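Local coordinates for fumarate reductase iron-sulfur subunit (Mycolicibacterium smegmatis, PDB 7D6V), which probably relays electrons through its three iron-sulfur clusters from the flavoprotein subunit toward quinone at the membrane anchor of succinate dehydrogenase Sdh1, at residues Leu8-Gly13 / Asp35-Leu40. Numbering follows the deposited sequence.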
loop_
_atom_site.group_PDB
_atom_site.type_symbol
_atom_site.label_atom_id
_atom_site.label_comp_id
_atom_site.label_asym_id
_atom_site.label_seq_id
_atom_site.Cartn_x
_atom_site.Cartn_y
_atom_site.Cartn_z
ATOM N N LEU B 8 -23.236 6.254 15.246
ATOM C CA LEU B 8 -22.526 6.856 14.130
ATOM C C LEU B 8 -23.234 8.130 13.690
ATOM O O LEU B 8 -24.431 8.316 13.918
ATOM C CB LEU B 8 -22.432 5.884 12.954
ATOM C CG LEU B 8 -21.599 4.620 13.142
ATOM C CD1 LEU B 8 -21.740 3.724 11.929
ATOM C CD2 LEU B 8 -20.146 4.974 13.379
ATOM N N ARG B 9 -22.469 9.021 13.064
ATOM C CA ARG B 9 -22.984 10.306 12.612
ATOM C C ARG B 9 -22.452 10.567 11.196
ATOM O O ARG B 9 -21.775 11.549 10.916
ATOM C CB ARG B 9 -22.653 11.405 13.623
ATOM C CG ARG B 9 -23.263 12.748 13.294
ATOM C CD ARG B 9 -22.946 13.831 14.318
ATOM N NE ARG B 9 -21.540 14.210 14.357
ATOM C CZ ARG B 9 -21.015 15.006 15.281
ATOM N NH1 ARG B 9 -21.786 15.504 16.234
ATOM N NH2 ARG B 9 -19.726 15.312 15.250
ATOM N N VAL B 10 -22.709 9.613 10.295
ATOM C CA VAL B 10 -22.147 9.624 8.946
ATOM C C VAL B 10 -22.681 10.798 8.131
ATOM O O VAL B 10 -23.870 11.136 8.192
ATOM C CB VAL B 10 -22.459 8.286 8.252
ATOM C CG1 VAL B 10 -21.983 8.289 6.811
ATOM C CG2 VAL B 10 -21.843 7.135 9.021
ATOM N N TRP B 11 -21.796 11.417 7.344
ATOM C CA TRP B 11 -22.160 12.538 6.483
ATOM C C TRP B 11 -22.794 12.044 5.184
ATOM O O TRP B 11 -22.241 11.172 4.507
ATOM C CB TRP B 11 -20.925 13.384 6.169
ATOM C CG TRP B 11 -21.217 14.659 5.424
ATOM C CD1 TRP B 11 -21.487 15.877 5.967
ATOM C CD2 TRP B 11 -21.268 14.836 4.002
ATOM N NE1 TRP B 11 -21.704 16.800 4.978
ATOM C CE2 TRP B 11 -21.578 16.186 3.762
ATOM C CE3 TRP B 11 -21.088 13.984 2.910
ATOM C CZ2 TRP B 11 -21.706 16.703 2.478
ATOM C CZ3 TRP B 11 -21.217 14.499 1.640
ATOM C CH2 TRP B 11 -21.525 15.844 1.432
ATOM N N ARG B 12 -23.948 12.609 4.832
ATOM C CA ARG B 12 -24.663 12.266 3.609
ATOM C C ARG B 12 -24.864 13.510 2.755
ATOM O O ARG B 12 -25.138 14.591 3.278
ATOM C CB ARG B 12 -26.033 11.636 3.908
ATOM C CG ARG B 12 -26.025 10.503 4.908
ATOM C CD ARG B 12 -25.320 9.271 4.383
ATOM N NE ARG B 12 -25.730 8.915 3.028
ATOM C CZ ARG B 12 -26.710 8.066 2.737
ATOM N NH1 ARG B 12 -27.005 7.802 1.475
ATOM N NH2 ARG B 12 -27.402 7.488 3.706
ATOM N N GLY B 13 -24.736 13.356 1.448
ATOM C CA GLY B 13 -24.985 14.446 0.529
ATOM C C GLY B 13 -24.135 14.309 -0.715
ATOM O O GLY B 13 -23.542 13.267 -0.974
ATOM N N ASP B 35 -16.136 -2.313 8.606
ATOM C CA ASP B 35 -17.120 -3.366 8.844
ATOM C C ASP B 35 -18.454 -2.783 9.293
ATOM O O ASP B 35 -19.520 -3.253 8.876
ATOM C CB ASP B 35 -16.604 -4.360 9.882
ATOM C CG ASP B 35 -15.280 -4.979 9.495
ATOM O OD1 ASP B 35 -14.424 -5.152 10.387
ATOM O OD2 ASP B 35 -15.091 -5.292 8.300
ATOM N N ILE B 36 -18.415 -1.768 10.157
ATOM C CA ILE B 36 -19.644 -1.127 10.609
ATOM C C ILE B 36 -20.338 -0.434 9.445
ATOM O O ILE B 36 -21.570 -0.454 9.335
ATOM C CB ILE B 36 -19.337 -0.150 11.757
ATOM C CG1 ILE B 36 -18.363 -0.785 12.746
ATOM C CG2 ILE B 36 -20.608 0.257 12.465
ATOM C CD1 ILE B 36 -18.910 -1.998 13.452
ATOM N N ILE B 37 -19.560 0.180 8.554
ATOM C CA ILE B 37 -20.132 0.815 7.372
ATOM C C ILE B 37 -20.778 -0.226 6.466
ATOM O O ILE B 37 -21.855 0.002 5.905
ATOM C CB ILE B 37 -19.054 1.629 6.631
ATOM C CG1 ILE B 37 -18.483 2.708 7.547
ATOM C CG2 ILE B 37 -19.623 2.257 5.376
ATOM C CD1 ILE B 37 -19.461 3.804 7.891
ATOM N N HIS B 38 -20.129 -1.381 6.304
ATOM C CA HIS B 38 -20.701 -2.450 5.491
ATOM C C HIS B 38 -22.001 -2.971 6.090
ATOM O O HIS B 38 -22.964 -3.246 5.362
ATOM C CB HIS B 38 -19.694 -3.586 5.337
ATOM C CG HIS B 38 -18.568 -3.272 4.403
ATOM N ND1 HIS B 38 -17.434 -4.048 4.320
ATOM C CD2 HIS B 38 -18.402 -2.265 3.514
ATOM C CE1 HIS B 38 -16.617 -3.533 3.419
ATOM N NE2 HIS B 38 -17.181 -2.451 2.916
ATOM N N ARG B 39 -22.043 -3.133 7.413
ATOM C CA ARG B 39 -23.274 -3.565 8.065
ATOM C C ARG B 39 -24.384 -2.536 7.886
ATOM O O ARG B 39 -25.544 -2.894 7.646
ATOM C CB ARG B 39 -23.022 -3.827 9.548
ATOM C CG ARG B 39 -24.114 -4.637 10.214
ATOM C CD ARG B 39 -23.918 -4.723 11.711
ATOM N NE ARG B 39 -22.512 -4.865 12.073
ATOM C CZ ARG B 39 -21.856 -6.020 12.094
ATOM N NH1 ARG B 39 -22.475 -7.144 11.766
ATOM N NH2 ARG B 39 -20.578 -6.051 12.438
ATOM N N LEU B 40 -24.045 -1.251 7.998
ATOM C CA LEU B 40 -25.033 -0.201 7.772
ATOM C C LEU B 40 -25.540 -0.221 6.334
ATOM O O LEU B 40 -26.729 0.005 6.084
ATOM C CB LEU B 40 -24.425 1.157 8.118
ATOM C CG LEU B 40 -25.353 2.366 8.093
ATOM C CD1 LEU B 40 -26.390 2.263 9.189
ATOM C CD2 LEU B 40 -24.548 3.643 8.228
#
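I36 opens the contact from the helix by meeting L8 of the strand: its CG2 methyl lies 3.7 Å from L8 CD1, the closest approach between the two segments. The two side chains cross obliquely. In I36 the branch methyl CG2 stands anti to the backbone N, while CG1 and CD1 lead away from the strand and the side chain also packs on M78. L8 reaches the helix with CG anti to its own carbonyl carbon (chi1 -66°), and its side chain also touches V87 of the parallel strand 86-87. One residue on, I37 turns the end of its chain toward the strand, and its CD1 comes within 4.2 Å of V10 CG2; I37 also touches V50, and its side chain is about 11 Å from the 2Fe-2S cluster. L40 returns to the strand a turn after I36, bringing CD2 to 4.5 Å from V10 CG2, so one valine methyl serves both I37 and L40. Strand 4-14 pairs with strands 17-27 and 86-87, and the axes of segments 8-13 and 35-40 approach to 11.6 Å, with an angle of 78° between their directions. This is the sheet-and-helix packing of the β-grasp fold of 2Fe-2S ferredoxin domains. All five touching residues are buried and aliphatic, and they meet through methyl groups alone; cohesion between these two segments therefore comes from hydrophobic burial and dispersion, without directional bonds.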